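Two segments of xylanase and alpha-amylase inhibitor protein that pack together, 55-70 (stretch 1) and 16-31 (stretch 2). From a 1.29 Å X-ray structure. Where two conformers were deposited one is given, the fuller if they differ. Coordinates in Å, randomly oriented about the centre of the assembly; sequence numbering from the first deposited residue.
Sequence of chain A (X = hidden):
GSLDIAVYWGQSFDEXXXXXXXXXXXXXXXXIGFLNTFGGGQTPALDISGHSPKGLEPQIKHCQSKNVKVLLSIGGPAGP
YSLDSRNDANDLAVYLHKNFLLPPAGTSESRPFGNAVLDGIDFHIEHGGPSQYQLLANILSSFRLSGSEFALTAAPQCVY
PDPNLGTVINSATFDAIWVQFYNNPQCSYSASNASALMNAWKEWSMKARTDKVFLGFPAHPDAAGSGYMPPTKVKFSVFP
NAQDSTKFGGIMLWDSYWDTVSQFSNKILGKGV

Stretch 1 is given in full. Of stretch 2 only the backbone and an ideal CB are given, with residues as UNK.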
# COMPACT_ATOMS: atom_id res chain seq x y z
N GLY A 55 -15.00 7.60 12.30
CA GLY A 55 -14.26 7.24 13.51
C GLY A 55 -12.76 7.12 13.30
O GLY A 55 -11.99 7.15 14.26
N LEU A 56 -12.33 6.99 12.05
CA LEU A 56 -10.90 6.95 11.75
C LEU A 56 -10.22 8.29 11.94
O LEU A 56 -9.02 8.32 12.15
CB LEU A 56 -10.64 6.44 10.33
CG LEU A 56 -11.01 5.00 10.00
CD1 LEU A 56 -10.46 4.60 8.64
CD2 LEU A 56 -10.53 4.03 11.08
N GLU A 57 -10.97 9.39 11.84
CA GLU A 57 -10.37 10.72 11.91
C GLU A 57 -9.35 10.88 13.06
O GLU A 57 -8.18 11.19 12.79
CB GLU A 57 -11.43 11.83 11.95
CG GLU A 57 -10.78 13.21 12.07
CD GLU A 57 -11.75 14.37 12.11
OE1 GLU A 57 -12.95 14.18 11.89
OE2 GLU A 57 -11.26 15.49 12.35
N PRO A 58 -9.77 10.69 14.33
CA PRO A 58 -8.78 10.91 15.40
C PRO A 58 -7.67 9.87 15.42
O PRO A 58 -6.57 10.16 15.88
CB PRO A 58 -9.63 10.81 16.68
CG PRO A 58 -10.81 10.02 16.30
CD PRO A 58 -11.11 10.40 14.88
N GLN A 59 -7.95 8.68 14.91
CA GLN A 59 -6.95 7.62 14.87
C GLN A 59 -5.86 7.91 13.84
O GLN A 59 -4.67 7.68 14.10
CB GLN A 59 -7.61 6.27 14.58
CG GLN A 59 -8.71 5.90 15.55
CD GLN A 59 -9.05 4.44 15.40
OE1 GLN A 59 -8.23 3.57 15.70
NE2 GLN A 59 -10.25 4.14 14.89
N ILE A 60 -6.27 8.43 12.69
CA ILE A 60 -5.33 8.88 11.66
C ILE A 60 -4.43 9.97 12.25
O ILE A 60 -3.20 9.92 12.12
CB ILE A 60 -6.08 9.43 10.43
CG1 ILE A 60 -6.79 8.30 9.68
CG2 ILE A 60 -5.12 10.14 9.49
CD1 ILE A 60 -7.95 8.77 8.81
N LYS A 61 -5.04 10.95 12.91
CA LYS A 61 -4.28 12.04 13.51
C LYS A 61 -3.32 11.53 14.58
O LYS A 61 -2.19 12.00 14.67
CB LYS A 61 -5.21 13.11 14.09
CG LYS A 61 -6.00 13.86 13.04
CD LYS A 61 -7.01 14.79 13.71
CE LYS A 61 -7.87 15.50 12.70
NZ LYS A 61 -8.85 16.40 13.37
N HIS A 62 -3.76 10.57 15.37
CA HIS A 62 -2.88 9.98 16.37
C HIS A 62 -1.67 9.32 15.70
O HIS A 62 -0.52 9.52 16.11
CB HIS A 62 -3.61 8.97 17.25
CG HIS A 62 -2.69 8.30 18.22
ND1 HIS A 62 -2.15 8.96 19.29
CD2 HIS A 62 -2.18 7.05 18.25
CE1 HIS A 62 -1.36 8.14 19.97
NE2 HIS A 62 -1.36 6.97 19.35
N CYS A 63 -1.92 8.52 14.67
CA CYS A 63 -0.86 7.90 13.88
C CYS A 63 0.14 8.94 13.39
O CYS A 63 1.36 8.77 13.55
CB CYS A 63 -1.45 7.16 12.69
SG CYS A 63 -2.29 5.63 13.14
N GLN A 64 -0.37 10.02 12.80
CA GLN A 64 0.49 11.05 12.24
C GLN A 64 1.29 11.76 13.33
O GLN A 64 2.45 12.12 13.11
CB GLN A 64 -0.34 12.04 11.44
CG GLN A 64 -0.91 11.41 10.17
CD GLN A 64 -1.96 12.25 9.49
OE1 GLN A 64 -2.71 12.98 10.14
NE2 GLN A 64 -2.03 12.14 8.17
N SER A 65 0.69 11.94 14.50
CA SER A 65 1.40 12.54 15.64
C SER A 65 2.56 11.66 16.12
O SER A 65 3.49 12.14 16.76
CB SER A 65 0.43 12.83 16.79
OG SER A 65 0.14 11.67 17.55
N LYS A 66 2.50 10.37 15.78
CA LYS A 66 3.56 9.41 16.11
C LYS A 66 4.51 9.22 14.92
O LYS A 66 5.29 8.26 14.90
CB LYS A 66 2.97 8.06 16.52
CG LYS A 66 2.06 8.08 17.76
CD LYS A 66 2.83 8.38 19.04
CE LYS A 66 3.59 7.17 19.55
NZ LYS A 66 2.70 6.14 20.16
N ASN A 67 4.43 10.13 13.95
CA ASN A 67 5.31 10.10 12.77
C ASN A 67 5.17 8.77 12.03
O ASN A 67 5.95 8.47 11.13
CB ASN A 67 6.78 10.31 13.16
CG ASN A 67 7.63 10.71 11.97
OD1 ASN A 67 7.20 11.46 11.11
ND2 ASN A 67 8.85 10.18 11.92
N VAL A 68 3.90 8.28 11.94
CA VAL A 68 3.46 7.27 10.98
C VAL A 68 2.69 7.91 9.83
O VAL A 68 1.73 8.67 10.05
CB VAL A 68 2.60 6.19 11.68
CG1 VAL A 68 2.26 5.07 10.71
CG2 VAL A 68 3.32 5.63 12.90
N LYS A 69 3.10 7.64 8.60
CA LYS A 69 2.37 8.12 7.44
C LYS A 69 1.18 7.21 7.17
O LYS A 69 1.28 5.99 7.24
CB LYS A 69 3.28 8.17 6.21
CG LYS A 69 4.36 9.25 6.30
CD LYS A 69 5.17 9.35 5.01
CE LYS A 69 5.97 10.65 4.97
NZ LYS A 69 6.79 10.76 3.74
N VAL A 70 0.04 7.83 6.89
CA VAL A 70 -1.21 7.11 6.67
C VAL A 70 -1.69 7.36 5.25
O VAL A 70 -1.92 8.51 4.85
CB VAL A 70 -2.29 7.53 7.67
CG1 VAL A 70 -3.54 6.70 7.48
CG2 VAL A 70 -1.79 7.40 9.11
N UNK A 16 -7.02 -5.25 15.44
CA UNK A 16 -6.41 -4.22 16.27
C UNK A 16 -6.68 -2.85 15.63
O UNK A 16 -6.51 -2.67 14.42
CB UNK A 16 -4.91 -4.47 16.43
N UNK A 17 -7.10 -1.88 16.45
CA UNK A 17 -7.49 -0.57 15.95
C UNK A 17 -6.36 0.13 15.20
O UNK A 17 -5.18 -0.20 15.38
CB UNK A 17 -7.96 0.31 17.11
N UNK A 18 -6.72 1.11 14.38
CA UNK A 18 -5.73 1.87 13.65
C UNK A 18 -4.77 2.56 14.62
O UNK A 18 -3.55 2.49 14.45
CB UNK A 18 -6.41 2.90 12.74
N UNK A 19 -5.30 3.21 15.65
CA UNK A 19 -4.44 3.89 16.62
C UNK A 19 -3.51 2.92 17.36
O UNK A 19 -2.33 3.22 17.55
CB UNK A 19 -5.30 4.65 17.63
N UNK A 20 -4.01 1.74 17.74
CA UNK A 20 -3.17 0.75 18.41
C UNK A 20 -2.11 0.17 17.46
O UNK A 20 -0.99 -0.15 17.87
CB UNK A 20 -4.04 -0.38 18.98
N UNK A 21 -2.47 0.04 16.19
CA UNK A 21 -1.53 -0.41 15.17
C UNK A 21 -0.35 0.56 15.12
O UNK A 21 0.82 0.15 15.17
CB UNK A 21 -2.21 -0.51 13.80
N UNK A 22 -0.64 1.85 15.07
CA UNK A 22 0.40 2.86 15.09
C UNK A 22 1.21 2.85 16.38
O UNK A 22 2.42 3.03 16.34
CB UNK A 22 -0.22 4.24 14.88
N UNK A 23 0.54 2.61 17.50
CA UNK A 23 1.20 2.57 18.82
C UNK A 23 2.20 1.44 18.98
O UNK A 23 3.03 1.48 19.88
CB UNK A 23 0.14 2.45 19.92
N UNK A 24 2.13 0.42 18.13
CA UNK A 24 3.11 -0.66 18.17
C UNK A 24 4.53 -0.14 17.97
O UNK A 24 5.49 -0.73 18.46
CB UNK A 24 2.78 -1.71 17.10
N UNK A 25 4.66 0.96 17.23
CA UNK A 25 5.97 1.51 16.89
C UNK A 25 6.70 0.70 15.83
O UNK A 25 7.88 0.93 15.57
CB UNK A 25 6.84 1.60 18.15
N UNK A 26 6.00 -0.25 15.21
CA UNK A 26 6.64 -1.14 14.23
C UNK A 26 6.61 -0.62 12.80
O UNK A 26 7.34 -1.14 11.94
CB UNK A 26 5.96 -2.51 14.27
N UNK A 27 5.78 0.39 12.54
CA UNK A 27 5.45 0.76 11.16
C UNK A 27 5.77 2.20 10.83
O UNK A 27 5.49 3.11 11.61
CB UNK A 27 3.96 0.51 10.89
N UNK A 28 6.33 2.41 9.64
CA UNK A 28 6.57 3.73 9.09
C UNK A 28 5.37 4.22 8.27
O UNK A 28 5.14 5.42 8.15
CB UNK A 28 7.83 3.72 8.23
N UNK A 29 4.64 3.28 7.67
CA UNK A 29 3.45 3.57 6.87
C UNK A 29 2.36 2.62 7.29
O UNK A 29 2.60 1.42 7.45
CB UNK A 29 3.73 3.45 5.37
N UNK A 30 1.15 3.16 7.42
CA UNK A 30 -0.06 2.34 7.56
C UNK A 30 -0.96 2.70 6.39
O UNK A 30 -1.24 3.87 6.13
CB UNK A 30 -0.76 2.57 8.90
N UNK A 31 -1.38 1.67 5.66
CA UNK A 31 -2.13 1.85 4.43
C UNK A 31 -3.54 1.35 4.66
O UNK A 31 -3.78 0.14 4.81
CB UNK A 31 -1.47 1.12 3.26

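Position 16 has nothing of stretch 1 within reach of its ideal CB, so many residues would fit; it is Arg16. Position 17 immediately precedes a helix, where Ser, Thr, Asp or Asn commonly caps; Ser17 does so, its OG accepting from the backbone N of position 20 at 3.0 Å.

At position 18 CA-to-CB points toward stretch 1, into a hollow lined by Leu56, Gln59, Ile60 and Cys63. A branched aliphatic or methionine would suit it. Leu18 enters as a knob into this hole, its CD2 lying 3.9 Å from Ile60 CG1 and its CG 3.8 Å from Cys63 SG.

Position 19 also points toward the neighbouring helix, with its ideal CB near Gln59 OE1 and His62 CD2. Any residue but proline can make the polar contact, since backbone N of position 19 donates to Gln59 OE1 at 3.0 Å; polar or long flexible residues would all be reasonable. Glu19 packs its CB 3.9 Å from His62 CD2.

Position 20 points away and 21 sideways, both beyond contact, leaving the choice wide. They are Ala20 and Thr21, whose OG1 accepts from Arg16 NE (3.0 Å).

Position 22 is the most sharply defined. Its ideal CB lies 3.0 Å from Cys63 SG, too close for an unbonded neighbour but right for a disulfide, so cysteine is strongly indicated. Cys22 SG bonds Cys63 SG at 2.0 Å with chi3 of 93°, tying together two helices that run nearly parallel, at 11°.

At position 23 CB points sideways, but Lys66 NZ and His62 NE2 are both near, favouring an acidic side chain. Asp23 OD1 serves both: it accepts from His62 NE2 at 2.6 Å, in line with the ring edge, and forms a salt bridge with Lys66 NZ at 2.9 Å.

Position 24 points away and is Ser24. Position 25 has phi of 74°, which favours glycine, and is Gly25. Position 26, out of reach, is Asn26.

Position 27 starts sideways near Val68 CG1, and could take an apolar or aromatic group; the ring of Tyr27 instead leads away. Position 28 points away, so its backbone matters most: Ala28 O accepts from Lys69 N at 3.0 Å.

Position 29 pairs in parallel with Lys69, on the same sheet face, inviting a long or aromatic partner. Tyr29 CE1 meets Lys69 CD at 3.8 Å. Position 30, on the face of Val70, suits a beta-branched aliphatic; Val30 CG2 packs 3.7 Å from Val68 CG1, while Val30 N donates to Lys69 O (2.8 Å). Position 31 turns away and is Ile31.

Stretch 2, residues 16-31: RSLEATCDSGNYAYVI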
# COMPACT_ATOMS: atom_id res chain seq x y z
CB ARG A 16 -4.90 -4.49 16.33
CG ARG A 16 -4.08 -3.43 17.06
CD ARG A 16 -2.58 -3.73 17.01
NE ARG A 16 -2.09 -3.77 15.63
CZ ARG A 16 -0.92 -4.27 15.27
NH1 ARG A 16 -0.07 -4.77 16.17
NH2 ARG A 16 -0.59 -4.28 13.99
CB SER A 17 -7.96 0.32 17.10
OG SER A 17 -6.84 0.72 17.87
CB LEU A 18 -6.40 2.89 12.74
CG LEU A 18 -5.46 3.83 11.98
CD1 LEU A 18 -4.44 3.07 11.17
CD2 LEU A 18 -6.26 4.75 11.09
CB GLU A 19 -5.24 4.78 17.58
CG GLU A 19 -6.27 4.05 18.42
CD GLU A 19 -7.32 4.95 19.03
OE1 GLU A 19 -7.29 6.18 18.81
OE2 GLU A 19 -8.21 4.41 19.72
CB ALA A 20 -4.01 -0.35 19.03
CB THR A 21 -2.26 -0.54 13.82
OG1 THR A 21 -3.22 -1.59 13.93
CG2 THR A 21 -1.31 -0.86 12.68
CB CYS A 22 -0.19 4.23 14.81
SG CYS A 22 -0.79 4.28 13.12
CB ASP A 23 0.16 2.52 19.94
CG ASP A 23 -0.49 3.86 20.19
OD1 ASP A 23 0.08 4.89 19.79
OD2 ASP A 23 -1.58 3.85 20.80
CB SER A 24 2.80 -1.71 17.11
OG SER A 24 3.17 -1.25 15.82
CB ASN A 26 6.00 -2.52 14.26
CG ASN A 26 6.37 -3.31 15.48
OD1 ASN A 26 7.00 -2.79 16.41
ND2 ASN A 26 5.98 -4.58 15.50
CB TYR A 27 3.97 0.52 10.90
CG TYR A 27 3.46 -0.82 11.38
CD1 TYR A 27 2.55 -0.89 12.44
CD2 TYR A 27 3.90 -2.01 10.81
CE1 TYR A 27 2.08 -2.09 12.89
CE2 TYR A 27 3.42 -3.22 11.24
CZ TYR A 27 2.51 -3.26 12.29
OH TYR A 27 2.01 -4.45 12.76
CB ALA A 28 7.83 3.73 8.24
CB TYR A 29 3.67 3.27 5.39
CG TYR A 29 4.62 4.15 4.63
CD1 TYR A 29 4.16 5.26 3.93
CD2 TYR A 29 5.97 3.82 4.52
CE1 TYR A 29 5.02 6.06 3.18
CE2 TYR A 29 6.84 4.61 3.77
CZ TYR A 29 6.36 5.72 3.11
OH TYR A 29 7.21 6.51 2.37
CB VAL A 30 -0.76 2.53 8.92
CG1 VAL A 30 -2.04 1.72 8.96
CG2 VAL A 30 0.14 2.08 10.04
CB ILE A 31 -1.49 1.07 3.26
CG1 ILE A 31 0.03 1.32 3.18
CG2 ILE A 31 -2.20 1.42 1.97
CD1 ILE A 31 0.77 0.26 2.35
O HOH W 1 -9.93 1.31 14.43
O HOH W 2 3.34 3.63 21.53
O HOH W 3 7.02 7.56 8.14
O HOH W 4 6.28 8.83 1.37
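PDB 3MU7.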